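Local structure of fructose transport system repressor FruR (Pseudomonas putida, 3O74) at residues S66-P69 / D73-R76; L36-D41 / Q52-R57. The protein probably binds DNA as a LacI-family regulator that both represses and activates transcription, with fructose 1-phosphate as its preferred effector. One frame throughout, in Å; residues are numbered along the deposited sequence.

Contact 1 (S66-P69 / D73-R76); sequences SCLP and DSYR
Ser66 OG is gripped by two hydrogen bonds and lies against the rim of the Tyr75 ring. It accepts the backbone N of Leu68 at 3.1 Å in a nearly straight bond (166°), closing an ST turn, and it also bonds Glu47 of helix 44-56. A chi1 of -175° sets OG anti to Ser66 N, beside the carbonyl carbon and within reach of Leu68 N, and there it meets the ring edge near its plane, OG to Tyr75 CE2 3.8 Å. The Tyr75 hydroxyl ends on the same Glu47 oxygen as Ser66 OG, while Cys67 N takes the other oxygen of that carboxylate, an arrangement that would be expected to favour its charged form. This is a strand-to-helix loop among the parallel strands of the Rossmann-like N-terminal half of the LacI-family sugar-binding fold: it runs from strand 61-64, on whose Leu62 and Val64 Tyr75 packs, into helix 74-80, and Asp73 stands at the N-cap position of that helix. Leu68 fills the angle between loop and helix. Its CD1 branch pushes in toward the first turn, 3.4 Å from Ser74 OG and 3.9 Å from Tyr75 CE2, and the two side chains, leucine and tyrosine, cross at about a right angle. Besides touching that methyl, Ser74 OG has hydrogen-bond partners in Asp72 and Gln51, two acceptors as modelled, which its single proton can serve only in turn.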
loop_
_atom_site.group_PDB
_atom_site.type_symbol
_atom_site.label_atom_id
_atom_site.label_comp_id
_atom_site.label_asym_id
_atom_site.label_seq_id
_atom_site.Cartn_x
_atom_site.Cartn_y
_atom_site.Cartn_z
ATOM N N SER B 66 14.546 -1.824 9.670
ATOM C CA SER B 66 14.728 -2.980 10.536
ATOM C C SER B 66 13.765 -3.013 11.720
ATOM O O SER B 66 13.275 -1.977 12.169
ATOM C CB SER B 66 16.172 -3.017 11.039
ATOM O OG SER B 66 16.426 -4.183 11.801
ATOM N N CYS B 67 13.506 -4.213 12.228
ATOM C CA CYS B 67 12.728 -4.366 13.450
ATOM C C CYS B 67 13.564 -5.041 14.533
ATOM O O CYS B 67 13.050 -5.400 15.589
ATOM C CB CYS B 67 11.441 -5.160 13.191
ATOM S SG CYS B 67 11.687 -6.900 12.779
ATOM N N LEU B 68 14.857 -5.210 14.262
ATOM C CA LEU B 68 15.764 -5.894 15.185
ATOM C C LEU B 68 16.191 -5.009 16.359
ATOM O O LEU B 68 16.126 -3.783 16.273
ATOM C CB LEU B 68 17.000 -6.414 14.439
ATOM C CG LEU B 68 16.784 -7.389 13.275
ATOM C CD1 LEU B 68 18.118 -7.826 12.687
ATOM C CD2 LEU B 68 15.978 -8.598 13.721
ATOM N N PRO B 69 16.616 -5.633 17.469
ATOM C CA PRO B 69 17.170 -4.898 18.613
ATOM C C PRO B 69 18.533 -4.311 18.266
ATOM O O PRO B 69 19.258 -4.906 17.471
ATOM C CB PRO B 69 17.336 -5.982 19.684
ATOM C CG PRO B 69 16.487 -7.124 19.233
ATOM C CD PRO B 69 16.496 -7.073 17.744
ATOM N N ASP B 73 23.789 -7.598 16.093
ATOM C CA ASP B 73 24.888 -7.118 15.263
ATOM C C ASP B 73 24.960 -7.869 13.941
ATOM O O ASP B 73 26.029 -7.982 13.338
ATOM C CB ASP B 73 26.220 -7.219 16.015
ATOM C CG ASP B 73 26.501 -8.621 16.528
ATOM O OD1 ASP B 73 25.779 -9.565 16.141
ATOM O OD2 ASP B 73 27.451 -8.781 17.323
ATOM N N SER B 74 23.815 -8.381 13.500
ATOM C CA SER B 74 23.740 -9.114 12.242
ATOM C C SER B 74 24.134 -8.250 11.043
ATOM O O SER B 74 24.861 -8.710 10.163
ATOM C CB SER B 74 22.345 -9.720 12.042
ATOM O OG SER B 74 21.325 -8.757 12.244
ATOM N N TYR B 75 23.677 -6.999 11.007
ATOM C CA TYR B 75 24.019 -6.136 9.877
ATOM C C TYR B 75 25.487 -5.736 9.865
ATOM O O TYR B 75 26.054 -5.478 8.807
ATOM C CB TYR B 75 23.093 -4.922 9.781
ATOM C CG TYR B 75 21.711 -5.306 9.310
ATOM C CD1 TYR B 75 21.507 -5.797 8.025
ATOM C CD2 TYR B 75 20.617 -5.200 10.153
ATOM C CE1 TYR B 75 20.243 -6.164 7.594
ATOM C CE2 TYR B 75 19.361 -5.558 9.735
ATOM C CZ TYR B 75 19.173 -6.041 8.458
ATOM O OH TYR B 75 17.907 -6.400 8.054
ATOM N N ARG B 76 26.105 -5.704 11.041
ATOM C CA ARG B 76 27.545 -5.473 11.121
ATOM C C ARG B 76 28.304 -6.615 10.446
ATOM O O ARG B 76 29.301 -6.391 9.761
ATOM C CB ARG B 76 27.985 -5.325 12.578
ATOM C CG ARG B 76 27.521 -4.035 13.239
ATOM C CD ARG B 76 28.326 -2.843 12.746
ATOM N NE ARG B 76 29.762 -3.068 12.895
ATOM C CZ ARG B 76 30.436 -2.895 14.028
ATOM N NH1 ARG B 76 29.805 -2.494 15.124
ATOM N NH2 ARG B 76 31.741 -3.126 14.070
#

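Contact 2 (L36-D41 / Q52-R57); sequences LIASSD and QLFRAR
Apolar contact between Phe54 and every second residue of the strand, Leu36 and Ala38, carries this junction. The phenyl group points its outer end at the strand. Its CE1 lies 3.7 Å from Ala38 CB, a methyl that approaches the ring obliquely and is also 3.9 Å from Phe54 CZ. At the other meta carbon Leu36 CB meets the ring edge in its plane, 4.0 Å from Phe54 CE2. A chi1 of -79° turns the ring away from the carbonyl carbon of Phe54, which lets it span the gap to the strand, where the closest CA atoms, those of Leu36 and Phe54, are still 9.0 Å apart.

Alongside these carbon contacts comes one with a polar backbone atom: Leu36 O stands 3.6 Å from Phe54 CZ, oblique to the ring. Hydrogen bonds shape each segment separately. Arg57 N bonds back to Leu53 O at 2.9 Å, and Ser39 OG accepts Asp41 N at 3.2 Å, an ST turn just where the chain leaves the strand.

Strand 34-39, the outermost of its sheet within the chain, and helix 44-56 form the first half of a beta-alpha-beta crossover to strand 61-64 in the Rossmann-like half of the LacI-family fold. Leu36 and Ala38 bond through their backbones to strand 4-9, Phe54 also touches Ile8 of that strand, and Ala38 packs on Leu50. On its other flank Ile37 makes backbone hydrogen bonds to the second subunit, whose Leu53 packs on Leu36.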
loop_
_atom_site.group_PDB
_atom_site.type_symbol
_atom_site.label_atom_id
_atom_site.label_comp_id
_atom_site.label_asym_id
_atom_site.label_seq_id
_atom_site.Cartn_x
_atom_site.Cartn_y
_atom_site.Cartn_z
ATOM N N LEU B 36 14.599 -5.810 -5.574
ATOM C CA LEU B 36 13.837 -6.918 -5.018
ATOM C C LEU B 36 13.357 -6.547 -3.624
ATOM O O LEU B 36 14.141 -6.135 -2.767
ATOM C CB LEU B 36 14.668 -8.197 -4.976
ATOM C CG LEU B 36 15.090 -8.772 -6.329
ATOM C CD1 LEU B 36 16.029 -9.952 -6.132
ATOM C CD2 LEU B 36 13.874 -9.176 -7.152
ATOM N N ILE B 37 12.056 -6.696 -3.408
ATOM C CA ILE B 37 11.436 -6.290 -2.162
ATOM C C ILE B 37 10.995 -7.507 -1.354
ATOM O O ILE B 37 10.510 -8.500 -1.906
ATOM C CB ILE B 37 10.240 -5.366 -2.436
ATOM C CG1 ILE B 37 10.719 -4.103 -3.153
ATOM C CG2 ILE B 37 9.510 -5.031 -1.150
ATOM C CD1 ILE B 37 9.604 -3.298 -3.790
ATOM N N ALA B 38 11.180 -7.426 -0.042
ATOM C CA ALA B 38 10.745 -8.483 0.854
ATOM C C ALA B 38 10.217 -7.856 2.133
ATOM O O ALA B 38 10.677 -6.787 2.544
ATOM C CB ALA B 38 11.883 -9.429 1.152
ATOM N N SER B 39 9.248 -8.521 2.756
ATOM C CA SER B 39 8.624 -7.989 3.961
ATOM C C SER B 39 8.895 -8.871 5.176
ATOM O O SER B 39 8.699 -10.086 5.133
ATOM C CB SER B 39 7.118 -7.822 3.760
ATOM O OG SER B 39 6.489 -7.508 4.990
ATOM N N SER B 40 9.348 -8.239 6.257
ATOM C CA SER B 40 9.640 -8.923 7.510
ATOM C C SER B 40 8.378 -9.064 8.352
ATOM O O SER B 40 8.336 -9.848 9.302
ATOM C CB SER B 40 10.657 -8.116 8.310
ATOM O OG SER B 40 10.062 -6.916 8.776
ATOM N N ASP B 41 7.359 -8.283 8.016
ATOM C CA ASP B 41 6.150 -8.223 8.825
ATOM C C ASP B 41 6.474 -7.738 10.237
ATOM O O ASP B 41 5.765 -8.059 11.189
ATOM C CB ASP B 41 5.468 -9.589 8.875
ATOM C CG ASP B 41 4.005 -9.516 8.506
ATOM O OD1 ASP B 41 3.185 -9.225 9.398
ATOM O OD2 ASP B 41 3.677 -9.741 7.321
ATOM N N GLN B 52 19.599 -13.599 5.281
ATOM C CA GLN B 52 20.295 -14.716 4.657
ATOM C C GLN B 52 19.934 -14.812 3.186
ATOM O O GLN B 52 20.767 -15.163 2.351
ATOM C CB GLN B 52 19.949 -16.028 5.362
ATOM C CG GLN B 52 20.472 -16.115 6.781
ATOM C CD GLN B 52 21.959 -15.836 6.864
ATOM O OE1 GLN B 52 22.376 -14.745 7.258
ATOM N NE2 GLN B 52 22.769 -16.820 6.486
ATOM N N LEU B 53 18.683 -14.496 2.879
ATOM C CA LEU B 53 18.193 -14.541 1.510
ATOM C C LEU B 53 18.925 -13.534 0.632
ATOM O O LEU B 53 19.436 -13.881 -0.431
ATOM C CB LEU B 53 16.691 -14.268 1.475
ATOM C CG LEU B 53 16.040 -14.303 0.093
ATOM C CD1 LEU B 53 16.231 -15.666 -0.540
ATOM C CD2 LEU B 53 14.568 -13.958 0.197
ATOM N N PHE B 54 18.975 -12.286 1.080
ATOM C CA PHE B 54 19.607 -11.232 0.295
ATOM C C PHE B 54 21.121 -11.362 0.224
ATOM O O PHE B 54 21.753 -10.826 -0.687
ATOM C CB PHE B 54 19.198 -9.848 0.798
ATOM C CG PHE B 54 17.835 -9.427 0.340
ATOM C CD1 PHE B 54 16.808 -9.235 1.246
ATOM C CD2 PHE B 54 17.572 -9.254 -1.010
ATOM C CE1 PHE B 54 15.549 -8.855 0.819
ATOM C CE2 PHE B 54 16.312 -8.876 -1.448
ATOM C CZ PHE B 54 15.298 -8.676 -0.532
ATOM N N ARG B 55 21.702 -12.077 1.183
ATOM C CA ARG B 55 23.131 -12.355 1.153
ATOM C C ARG B 55 23.461 -13.412 0.100
ATOM O O ARG B 55 24.363 -13.229 -0.718
ATOM C CB ARG B 55 23.626 -12.784 2.535
ATOM C CG ARG B 55 25.049 -13.308 2.548
ATOM C CD ARG B 55 25.682 -13.139 3.916
ATOM N NE ARG B 55 26.316 -14.367 4.387
ATOM C CZ ARG B 55 25.893 -15.071 5.431
ATOM N NH1 ARG B 55 24.837 -14.662 6.122
ATOM N NH2 ARG B 55 26.530 -16.177 5.788
ATOM N N ALA B 56 22.717 -14.514 0.118
ATOM C CA ALA B 56 22.900 -15.575 -0.865
ATOM C C ALA B 56 22.557 -15.077 -2.265
ATOM O O ALA B 56 23.210 -15.444 -3.240
ATOM C CB ALA B 56 22.053 -16.781 -0.505
ATOM N N ARG B 57 21.529 -14.238 -2.352
ATOM C CA ARG B 57 21.121 -13.620 -3.611
ATOM C C ARG B 57 22.236 -12.754 -4.180
ATOM O O ARG B 57 22.277 -12.484 -5.381
ATOM C CB ARG B 57 19.873 -12.762 -3.399
ATOM C CG ARG B 57 18.584 -13.427 -3.821
ATOM C CD ARG B 57 18.501 -14.849 -3.312
ATOM N NE ARG B 57 17.486 -15.612 -4.030
ATOM C CZ ARG B 57 17.239 -16.902 -3.830
ATOM N NH1 ARG B 57 17.934 -17.580 -2.927
ATOM N NH2 ARG B 57 16.297 -17.514 -4.535
#

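How the contacts relate
Contact 2 comes first along the chain and is complete before contact 1 begins. Their centres lie 14 Å apart and their nearest atoms about 4 Å, without touching. Together they follow two consecutive strand-to-helix units among the parallel strands of one half of the fold: strand 34-39, helix 44-56, strand 61-64, helix 74-80. The first crossover passes over strand 4-9, which lies between 34-39 and 61-64 in the sheet. Helix 44-56 joins the two places: its later part supplies Phe54 to contact 2, and Glu47 and Gln51 face the loop and helix start of contact 1. Contact 2 includes edge strand 34-39, paired with the second subunit; neither segment of contact 1 touches the other chain.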